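Local coordinates for hypothetical protein TM1010 (Thermotoga maritima, PDB 2F4P) that is of unknown function but carries a cupin domain, a small antiparallel beta barrel, and forms a two-chain assembly, at residues Gly68-Ile73 with Val103-Gly108; Thr61-His66 with Phe80-Gly85; Met37-Glu42 with Thr48-Val53. One frame throughout, in Å; residues are numbered along the deposited sequence.

Contact 3 comes first along the chain and closes before the others open, whereas the segments of contacts 1 and 2 alternate. Contacts 1 and 2 lie close, with centres about 7 Å apart, and meet in the sheet where strand 105-109 pairs with strands 60-65 and 78-83. Contact 3 sits on the other sheet, its centre about 15 Å from that of contact 1 and about 20 Å from that of contact 2. The hydrogen bond between Gln70 and Tyr51 joins contact 1, which spans the two sheets, directly to contact 3. Contacts 1 and 2 thus build the barrel interior and one wall, while contact 3 lies on the sheet that meets the second subunit, which contact 1 also touches.

Contact 1: Gly68-Ile73 with Val103-Gly108; sequences GGQILI and VVHWHG
Gln70 and Leu72 meet His105 and His107 in a buried side-chain contact across the interior of the cupin barrel. Strands 70-75 and 105-109 belong to different sheets, and their short segments run 11.0 Å apart at 21° to one another, too far for backbone pairing, so only inward-pointing side chains join them. All four touching residues alternate with outward ones on their strands, the pattern expected where two sheets of a barrel face each other.

The polar half of the contact is made by Gln70. With CG anti to the backbone N (chi1 179°) and the chain extended beyond it, the amide is carried across the interior until OE1 lies 3.2 Å from NE2 of His105. This hydrogen bond is weak and bent, with the amide plane turned steeply against the imidazole plane. The other end of the same ring is held much more firmly: His105 ND1 donates to Val103 O at 3.0 Å, nearly straight and in the plane of the ring. That bond fixes the rotation of the imidazole and presents NE2 to the barrel interior. Gln70 NE2 has its own partner in the hydroxyl of Tyr51, so the amide bridges both sheets. Gln70, His107, His64 and His66 also hydrogen-bond to an unknown ligand, consistent with a pocket inside the barrel. Together with His64 and His66, Gln70 and His105 occupy positions where cupins commonly carry metal ligands, though no metal is modelled here.

An apolar contact lies beside the amide. Leu72 lays CD1 over one face of the His107 imidazole in a CH-pi contact, 3.9 Å from the ring centroid, while His117 meets the same histidine. The Leu72 methyl sits off-centre, above the rim of the ring, where CD1 comes 3.8 Å from His107 CG.

Contact 2: Thr61-His66 with Phe80-Gly85; sequences THWHSH and FYQERG. With EDO (1,2-ethanediol), chain F; EDO (1,2-ethanediol), chain G.
Trp63 and Arg84 dominate this contact, with Gln82 adding a smaller share. The guanidinium of Arg84 lies over one face of the Trp63 indole, its centre 3.8 Å away and its plane inclined by 30°, a stack that is also a cation-pi interaction on the five-membered ring. NH2 is the branch pressed closest, 3.1 Å from Trp63 NE1; both nitrogens are donors, so no hydrogen bond links them. The indole N-H is directed instead to Glu139 of helix 137-144, a bond that would steady the ring under the cation. Arg84 reaches this position by folding back: its chain bends at chi2 and chi3, bringing the guanidinium over the tryptophan face.

The benzo part of Trp63 reaches strand 78-83, where CZ3 lies 3.7 Å from Gln82 O and, near the ring plane, 3.9 Å from the carbonyl carbon of Glu83. Gln82 turns its amide nearly parallel to the indole, 18° between the planes, with OE1 3.9 Å from Trp63 CH2. The polar ends of that amide are engaged elsewhere: OE1 accepts from Trp106 NE1, while NE2 donates to Lys86 O and to a 1,2-ethanediol. A second 1,2-ethanediol accepts from Glu83 N at 2.9 Å.

Trp106 meets Trp63 edge-to-face. Its strand, 105-109, pairs antiparallel with both 60-65 and 78-83, and Trp63 reaches past it to Arg84, stacked at the partly exposed margin of the contact. Segment 61-66 also carries His64 and His66, whose NE2 atoms both hydrogen-bond to the unknown ligand; their His-X-His spacing is that of the first cupin motif.

Contact 3: Met37-Glu42 with Thr48-Val53; sequences MLVTDE and TQVYDV
Tyr51, in one of its two conformers, turns its ring obliquely to the methyl of Met37, a selenomethionine. The two side chains run side by side in a Met-aromatic contact, SE 5.2 Å from the ring centroid. Bends at chi2 and chi3 of Met37 curl CE back over the strand, to 3.6 Å from Val50 O. The amide of Gln49 is the other flat group: NE2 donates to Thr40 O at 2.8 Å, nearly straight, with the acceptor in the amide plane.

Between these groups lies a classic beta bulge, in which Leu38 and Val39 both face Val50. Their two N-H groups reach Val50 O from the same face of its carbonyl plane, at 2.8 Å from Leu38 N and 2.9 Å from Val39 N, and Val39 O takes the return bond from Val50 N. On the other face of the sheet, CB of Val39 packs 3.9 Å from CB of Val50. Leu38 and Val50 offer apolar surface to Val96 and Ile73 of the second subunit, whereas Val39 meets Glu98 there. Two N-H groups thus satisfy Val50 O where the chain turns its corner, while buried Thr48 O, with Asp41 CB 3.2 Å away, has no polar partner in the model.

Contact 1: Gly68-Ile73 with Val103-Gly108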
loop_
_atom_site.group_PDB
_atom_site.type_symbol
_atom_site.label_atom_id
_atom_site.label_comp_id
_atom_site.label_asym_id
_atom_site.label_seq_id
_atom_site.Cartn_x
_atom_site.Cartn_y
_atom_site.Cartn_z
ATOM N N GLY A 68 -12.868 -8.628 -6.131
ATOM C CA GLY A 68 -11.644 -9.155 -5.576
ATOM C C GLY A 68 -11.295 -8.657 -4.200
ATOM O O GLY A 68 -10.307 -9.110 -3.609
ATOM N N GLY A 69 -12.060 -7.716 -3.676
ATOM C CA GLY A 69 -11.738 -7.165 -2.365
ATOM C C GLY A 69 -10.871 -5.905 -2.474
ATOM O O GLY A 69 -10.426 -5.482 -3.583
ATOM N N GLN A 70 -10.644 -5.294 -1.322
ATOM C CA GLN A 70 -9.885 -4.046 -1.260
ATOM C C GLN A 70 -9.276 -3.910 0.130
ATOM O O GLN A 70 -9.848 -4.392 1.111
ATOM C CB GLN A 70 -10.850 -2.875 -1.609
ATOM C CG GLN A 70 -10.250 -1.461 -1.573
ATOM C CD GLN A 70 -11.261 -0.363 -2.035
ATOM O OE1 GLN A 70 -12.465 -0.366 -1.664
ATOM N NE2 GLN A 70 -10.777 0.549 -2.867
ATOM N N ILE A 71 -8.097 -3.272 0.200
ATOM C CA ILE A 71 -7.419 -2.968 1.444
ATOM C C ILE A 71 -7.191 -1.449 1.482
ATOM O O ILE A 71 -6.679 -0.882 0.514
ATOM C CB ILE A 71 -6.064 -3.709 1.539
ATOM C CG1 ILE A 71 -6.277 -5.229 1.646
ATOM C CG2 ILE A 71 -5.232 -3.204 2.755
ATOM C CD1 ILE A 71 -5.057 -6.023 1.223
ATOM N N LEU A 72 -7.579 -0.798 2.573
ATOM C CA LEU A 72 -7.295 0.627 2.771
ATOM C C LEU A 72 -6.259 0.786 3.872
ATOM O O LEU A 72 -6.303 0.082 4.888
ATOM C CB LEU A 72 -8.537 1.402 3.200
ATOM C CG LEU A 72 -9.839 1.156 2.439
ATOM C CD1 LEU A 72 -10.904 2.098 2.966
ATOM C CD2 LEU A 72 -9.645 1.345 0.955
ATOM N N ILE A 73 -5.333 1.718 3.652
ATOM C CA ILE A 73 -4.302 2.050 4.616
ATOM C C ILE A 73 -4.336 3.553 4.795
ATOM O O ILE A 73 -3.991 4.287 3.872
ATOM C CB ILE A 73 -2.911 1.621 4.126
ATOM C CG1 ILE A 73 -2.884 0.120 3.812
ATOM C CG2 ILE A 73 -1.881 1.977 5.160
ATOM C CD1 ILE A 73 -1.603 -0.334 3.119
ATOM N N VAL A 103 -18.342 -7.175 -0.757
ATOM C CA VAL A 103 -19.006 -6.461 0.334
ATOM C C VAL A 103 -19.319 -5.023 -0.135
ATOM O O VAL A 103 -18.432 -4.306 -0.615
ATOM C CB VAL A 103 -18.193 -6.513 1.639
ATOM C CG1 VAL A 103 -18.773 -5.569 2.725
ATOM C CG2 VAL A 103 -18.163 -7.933 2.177
ATOM N N VAL A 104 -20.574 -4.627 -0.012
ATOM C CA VAL A 104 -21.005 -3.298 -0.431
ATOM C C VAL A 104 -20.685 -2.288 0.661
ATOM O O VAL A 104 -20.996 -2.517 1.826
ATOM C CB VAL A 104 -22.478 -3.286 -0.868
ATOM C CG1 VAL A 104 -22.914 -1.825 -1.181
ATOM C CG2 VAL A 104 -22.668 -4.203 -2.078
ATOM N N HIS A 105 -19.997 -1.202 0.308
ATOM C CA HIS A 105 -19.485 -0.287 1.347
ATOM C C HIS A 105 -19.252 1.102 0.736
ATOM O O HIS A 105 -19.337 1.294 -0.491
ATOM C CB HIS A 105 -18.162 -0.820 1.876
ATOM C CG HIS A 105 -17.081 -0.743 0.853
ATOM N ND1 HIS A 105 -16.959 -1.688 -0.146
ATOM C CD2 HIS A 105 -16.167 0.215 0.586
ATOM C CE1 HIS A 105 -15.972 -1.340 -0.950
ATOM N NE2 HIS A 105 -15.485 -0.187 -0.534
ATOM N N TRP A 106 -19.022 2.067 1.593
ATOM C CA TRP A 106 -18.454 3.346 1.142
ATOM C C TRP A 106 -17.373 3.729 2.111
ATOM O O TRP A 106 -17.334 3.215 3.245
ATOM C CB TRP A 106 -19.515 4.440 1.051
ATOM C CG TRP A 106 -20.159 4.809 2.361
ATOM C CD1 TRP A 106 -21.245 4.219 2.907
ATOM C CD2 TRP A 106 -19.758 5.844 3.275
ATOM N NE1 TRP A 106 -21.567 4.826 4.094
ATOM C CE2 TRP A 106 -20.666 5.818 4.354
ATOM C CE3 TRP A 106 -18.746 6.822 3.270
ATOM C CZ2 TRP A 106 -20.591 6.723 5.433
ATOM C CZ3 TRP A 106 -18.658 7.713 4.343
ATOM C CH2 TRP A 106 -19.579 7.663 5.407
ATOM N N HIS A 107 -16.486 4.618 1.668
ATOM C CA HIS A 107 -15.562 5.259 2.599
ATOM C C HIS A 107 -15.392 6.715 2.234
ATOM O O HIS A 107 -15.680 7.133 1.118
ATOM C CB HIS A 107 -14.192 4.534 2.651
ATOM C CG HIS A 107 -13.598 4.196 1.314
ATOM N ND1 HIS A 107 -12.522 4.885 0.788
ATOM C CD2 HIS A 107 -13.898 3.230 0.421
ATOM C CE1 HIS A 107 -12.210 4.376 -0.388
ATOM N NE2 HIS A 107 -13.039 3.381 -0.645
ATOM N N GLY A 108 -14.874 7.489 3.171
ATOM C CA GLY A 108 -14.676 8.895 2.887
ATOM C C GLY A 108 -14.267 9.683 4.085
ATOM O O GLY A 108 -13.995 9.142 5.143
#

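Contact 2: Thr61-His66 with Phe80-Gly85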
loop_
_atom_site.group_PDB
_atom_site.type_symbol
_atom_site.label_atom_id
_atom_site.label_comp_id
_atom_site.label_asym_id
_atom_site.label_seq_id
_atom_site.Cartn_x
_atom_site.Cartn_y
_atom_site.Cartn_z
ATOM N N THR A 61 -16.983 8.126 -1.343
ATOM C CA THR A 61 -17.354 7.317 -2.453
ATOM C C THR A 61 -18.868 7.124 -2.438
ATOM O O THR A 61 -19.541 7.255 -1.389
ATOM C CB THR A 61 -16.678 5.899 -2.384
ATOM O OG1 THR A 61 -17.245 5.149 -1.292
ATOM C CG2 THR A 61 -15.197 6.001 -2.172
ATOM N N HIS A 62 -19.402 6.781 -3.599
ATOM C CA HIS A 62 -20.710 6.123 -3.657
ATOM C C HIS A 62 -20.617 4.748 -2.993
ATOM O O HIS A 62 -19.511 4.219 -2.746
ATOM C CB HIS A 62 -21.140 5.975 -5.110
ATOM C CG HIS A 62 -21.432 7.280 -5.780
ATOM N ND1 HIS A 62 -21.908 7.363 -7.070
ATOM C CD2 HIS A 62 -21.321 8.554 -5.335
ATOM C CE1 HIS A 62 -22.083 8.631 -7.388
ATOM N NE2 HIS A 62 -21.725 9.376 -6.357
ATOM N N TRP A 63 -21.770 4.133 -2.747
ATOM C CA TRP A 63 -21.780 2.700 -2.412
ATOM C C TRP A 63 -21.210 1.893 -3.584
ATOM O O TRP A 63 -21.550 2.144 -4.751
ATOM C CB TRP A 63 -23.193 2.214 -2.121
ATOM C CG TRP A 63 -23.853 2.785 -0.910
ATOM C CD1 TRP A 63 -24.740 3.820 -0.879
ATOM C CD2 TRP A 63 -23.701 2.349 0.456
ATOM N NE1 TRP A 63 -25.160 4.041 0.396
ATOM C CE2 TRP A 63 -24.525 3.170 1.244
ATOM C CE3 TRP A 63 -22.918 1.372 1.088
ATOM C CZ2 TRP A 63 -24.633 3.015 2.630
ATOM C CZ3 TRP A 63 -23.035 1.215 2.476
ATOM C CH2 TRP A 63 -23.891 2.015 3.218
ATOM N N HIS A 64 -20.380 0.894 -3.273
ATOM C CA HIS A 64 -19.830 0.043 -4.285
ATOM C C HIS A 64 -19.228 -1.226 -3.663
ATOM O O HIS A 64 -19.091 -1.333 -2.447
ATOM C CB HIS A 64 -18.780 0.815 -5.091
ATOM C CG HIS A 64 -17.570 1.225 -4.313
ATOM N ND1 HIS A 64 -17.611 2.109 -3.249
ATOM C CD2 HIS A 64 -16.265 0.915 -4.495
ATOM C CE1 HIS A 64 -16.381 2.295 -2.793
ATOM N NE2 HIS A 64 -15.549 1.585 -3.534
ATOM N N SER A 65 -18.835 -2.149 -4.519
ATOM C CA SER A 65 -18.117 -3.348 -4.113
ATOM C C SER A 65 -17.063 -3.704 -5.171
ATOM O O SER A 65 -17.162 -3.301 -6.358
ATOM C CB SER A 65 -19.110 -4.519 -3.920
ATOM O OG SER A 65 -19.634 -4.961 -5.171
ATOM N N HIS A 66 -16.075 -4.473 -4.731
ATOM C CA HIS A 66 -15.046 -5.014 -5.598
ATOM C C HIS A 66 -15.137 -6.536 -5.529
ATOM O O HIS A 66 -15.027 -7.101 -4.446
ATOM C CB HIS A 66 -13.666 -4.623 -5.085
ATOM C CG HIS A 66 -13.305 -3.197 -5.354
ATOM N ND1 HIS A 66 -12.606 -2.819 -6.481
ATOM C CD2 HIS A 66 -13.570 -2.064 -4.673
ATOM C CE1 HIS A 66 -12.451 -1.508 -6.475
ATOM N NE2 HIS A 66 -13.019 -1.027 -5.386
ATOM N N PHE A 80 -14.353 7.719 7.596
ATOM C CA PHE A 80 -15.342 6.711 7.915
ATOM C C PHE A 80 -15.362 5.638 6.856
ATOM O O PHE A 80 -15.154 5.920 5.668
ATOM C CB PHE A 80 -16.737 7.331 8.002
ATOM C CG PHE A 80 -16.902 8.199 9.174
ATOM C CD1 PHE A 80 -16.457 9.519 9.136
ATOM C CD2 PHE A 80 -17.458 7.719 10.336
ATOM C CE1 PHE A 80 -16.600 10.343 10.257
ATOM C CE2 PHE A 80 -17.598 8.528 11.440
ATOM C CZ PHE A 80 -17.167 9.849 11.399
ATOM N N TYR A 81 -15.605 4.413 7.326
ATOM C CA TYR A 81 -15.856 3.248 6.505
ATOM C C TYR A 81 -17.172 2.614 6.971
ATOM O O TYR A 81 -17.392 2.447 8.149
ATOM C CB TYR A 81 -14.713 2.243 6.639
ATOM C CG TYR A 81 -14.980 0.864 6.067
ATOM C CD1 TYR A 81 -15.028 0.643 4.694
ATOM C CD2 TYR A 81 -15.217 -0.227 6.908
ATOM C CE1 TYR A 81 -15.256 -0.608 4.174
ATOM C CE2 TYR A 81 -15.460 -1.494 6.383
ATOM C CZ TYR A 81 -15.477 -1.681 5.015
ATOM O OH TYR A 81 -15.711 -2.933 4.476
ATOM N N GLN A 82 -18.044 2.275 6.033
ATOM C CA GLN A 82 -19.303 1.648 6.376
ATOM C C GLN A 82 -19.703 0.596 5.372
ATOM O O GLN A 82 -19.744 0.863 4.171
ATOM C CB GLN A 82 -20.406 2.680 6.464
ATOM C CG GLN A 82 -21.779 2.064 6.855
ATOM C CD GLN A 82 -22.801 3.119 7.238
ATOM O OE1 GLN A 82 -23.078 4.051 6.467
ATOM N NE2 GLN A 82 -23.391 2.973 8.427
ATOM N N GLU A 83 -20.038 -0.586 5.890
ATOM C CA GLU A 83 -20.666 -1.654 5.124
ATOM C C GLU A 83 -22.186 -1.527 5.150
ATOM O O GLU A 83 -22.775 -1.079 6.128
ATOM C CB GLU A 83 -20.219 -3.018 5.675
ATOM C CG GLU A 83 -18.722 -3.221 5.496
ATOM C CD GLU A 83 -18.167 -4.450 6.140
ATOM O OE1 GLU A 83 -18.970 -5.240 6.667
ATOM O OE2 GLU A 83 -16.924 -4.644 6.057
ATOM N N ARG A 84 -22.819 -1.911 4.049
ATOM C CA ARG A 84 -24.278 -1.863 3.948
ATOM C C ARG A 84 -24.920 -2.520 5.171
ATOM O O ARG A 84 -24.620 -3.664 5.494
ATOM C CB ARG A 84 -24.696 -2.576 2.659
ATOM C CG ARG A 84 -26.116 -2.443 2.282
ATOM C CD ARG A 84 -26.222 -2.031 0.797
ATOM N NE ARG A 84 -26.462 -0.615 0.741
ATOM C CZ ARG A 84 -26.540 0.152 -0.346
ATOM N NH1 ARG A 84 -26.339 -0.288 -1.582
ATOM N NH2 ARG A 84 -26.785 1.422 -0.147
ATOM N N GLY A 85 -25.780 -1.785 5.858
ATOM C CA GLY A 85 -26.551 -2.315 6.979
ATOM C C GLY A 85 -25.793 -2.430 8.291
ATOM O O GLY A 85 -26.325 -2.981 9.252
HETATM C C1 EDO F . -17.786 -2.409 9.593
HETATM O O1 EDO F . -16.419 -2.257 9.992
HETATM C C2 EDO F . -18.185 -1.037 9.074
HETATM O O2 EDO F . -19.547 -1.000 8.671
HETATM C C1 EDO G . -23.804 4.816 11.181
HETATM O O1 EDO G . -23.007 4.044 12.054
HETATM C C2 EDO G . -25.141 4.183 10.863
HETATM O O2 EDO G . -25.578 4.775 9.645
#

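Contact 3: Met37-Glu42 with Thr48-Val53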
loop_
_atom_site.group_PDB
_atom_site.type_symbol
_atom_site.label_atom_id
_atom_site.label_comp_id
_atom_site.label_asym_id
_atom_site.label_seq_id
_atom_site.Cartn_x
_atom_site.Cartn_y
_atom_site.Cartn_z
HETATM N N MSE A 37 -3.096 7.249 -9.169
HETATM C CA MSE A 37 -2.776 5.841 -9.343
HETATM C C MSE A 37 -1.293 5.657 -9.064
HETATM O O MSE A 37 -0.450 6.420 -9.548
HETATM C CB MSE A 37 -3.080 5.406 -10.769
HETATM C CG MSE A 37 -4.537 5.532 -11.153
HETATM SE SE MSE A 37 -5.728 4.490 -10.047
HETATM C CE MSE A 37 -4.728 2.784 -10.135
ATOM N N LEU A 38 -0.974 4.663 -8.262
ATOM C CA LEU A 38 0.398 4.362 -7.944
ATOM C C LEU A 38 0.855 3.160 -8.742
ATOM O O LEU A 38 1.979 3.140 -9.268
ATOM C CB LEU A 38 0.536 4.104 -6.455
ATOM C CG LEU A 38 0.191 5.315 -5.592
ATOM C CD1 LEU A 38 0.416 4.961 -4.124
ATOM C CD2 LEU A 38 0.974 6.549 -5.993
ATOM N N VAL A 39 -0.017 2.159 -8.804
ATOM C CA VAL A 39 0.175 0.979 -9.626
ATOM C C VAL A 39 -1.092 0.735 -10.405
ATOM O O VAL A 39 -2.134 0.437 -9.827
ATOM C CB VAL A 39 0.532 -0.236 -8.767
ATOM C CG1 VAL A 39 0.582 -1.536 -9.618
ATOM C CG2 VAL A 39 1.883 0.021 -8.084
ATOM N N THR A 40 -1.008 0.891 -11.722
ATOM C CA THR A 40 -2.139 0.642 -12.598
ATOM C C THR A 40 -2.172 -0.799 -13.059
ATOM O O THR A 40 -3.227 -1.314 -13.444
ATOM C CB THR A 40 -2.080 1.555 -13.836
ATOM O OG1 THR A 40 -0.843 1.345 -14.518
ATOM C CG2 THR A 40 -2.171 3.007 -13.424
ATOM N N ASP A 41 -1.007 -1.449 -13.059
ATOM C CA ASP A 41 -0.889 -2.838 -13.475
ATOM C C ASP A 41 -1.399 -3.006 -14.897
ATOM O O ASP A 41 -2.118 -3.972 -15.207
ATOM C CB ASP A 41 -1.640 -3.759 -12.503
ATOM C CG ASP A 41 -1.248 -5.243 -12.640
ATOM O OD1 ASP A 41 -0.073 -5.568 -12.937
ATOM O OD2 ASP A 41 -2.130 -6.097 -12.437
ATOM N N GLU A 42 -1.010 -2.063 -15.763
ATOM C CA GLU A 42 -1.388 -2.078 -17.183
ATOM C C GLU A 42 -1.149 -3.430 -17.796
ATOM O O GLU A 42 -1.940 -3.910 -18.618
ATOM C CB GLU A 42 -0.569 -1.057 -17.978
ATOM N N THR A 48 -3.207 -6.623 -9.183
ATOM C CA THR A 48 -3.425 -5.712 -8.066
ATOM C C THR A 48 -3.279 -4.280 -8.582
ATOM O O THR A 48 -2.380 -3.997 -9.362
ATOM C CB THR A 48 -2.322 -5.937 -7.004
ATOM O OG1 THR A 48 -2.239 -7.321 -6.677
ATOM C CG2 THR A 48 -2.554 -5.139 -5.743
ATOM N N GLN A 49 -4.159 -3.375 -8.163
ATOM C CA GLN A 49 -3.945 -1.971 -8.418
ATOM C C GLN A 49 -3.789 -1.254 -7.100
ATOM O O GLN A 49 -4.298 -1.711 -6.083
ATOM C CB GLN A 49 -5.093 -1.409 -9.217
ATOM C CG GLN A 49 -5.063 -1.860 -10.632
ATOM C CD GLN A 49 -6.195 -1.287 -11.422
ATOM O OE1 GLN A 49 -7.326 -1.197 -10.934
ATOM N NE2 GLN A 49 -5.909 -0.885 -12.655
ATOM N N VAL A 50 -3.026 -0.161 -7.118
ATOM C CA VAL A 50 -2.742 0.625 -5.912
ATOM C C VAL A 50 -2.930 2.116 -6.256
ATOM O O VAL A 50 -2.529 2.594 -7.329
ATOM C CB VAL A 50 -1.309 0.370 -5.371
ATOM C CG1 VAL A 50 -1.087 1.089 -4.055
ATOM C CG2 VAL A 50 -1.039 -1.120 -5.202
ATOM N N TYR A 51 -3.572 2.833 -5.343
ATOM C CA TYR A 51 -3.838 4.250 -5.549
ATOM C C TYR A 51 -3.753 4.984 -4.233
ATOM O O TYR A 51 -3.769 4.382 -3.168
ATOM C CB TYR A 51 -5.200 4.463 -6.219
ATOM C CG TYR A 51 -6.168 3.395 -5.831
ATOM C CD1 TYR A 51 -6.190 2.167 -6.501
ATOM C CD2 TYR A 51 -7.031 3.586 -4.766
ATOM C CE1 TYR A 51 -7.044 1.161 -6.107
ATOM C CE2 TYR A 51 -7.904 2.588 -4.377
ATOM C CZ TYR A 51 -7.908 1.387 -5.044
ATOM O OH TYR A 51 -8.782 0.432 -4.619
ATOM N N ASP A 52 -3.611 6.293 -4.347
ATOM C CA ASP A 52 -3.522 7.191 -3.202
ATOM C C ASP A 52 -4.646 8.179 -3.389
ATOM O O ASP A 52 -4.765 8.756 -4.484
ATOM C CB ASP A 52 -2.179 7.916 -3.226
ATOM C CG ASP A 52 -1.835 8.555 -1.890
ATOM O OD1 ASP A 52 -2.194 8.004 -0.828
ATOM O OD2 ASP A 52 -1.182 9.605 -1.902
ATOM N N VAL A 53 -5.479 8.356 -2.359
ATOM C CA VAL A 53 -6.720 9.145 -2.453
ATOM C C VAL A 53 -6.776 10.216 -1.354
ATOM O O VAL A 53 -6.492 9.920 -0.184
ATOM C CB VAL A 53 -7.986 8.267 -2.287
ATOM C CG1 VAL A 53 -9.274 9.027 -2.762
ATOM C CG2 VAL A 53 -7.834 6.941 -3.007
#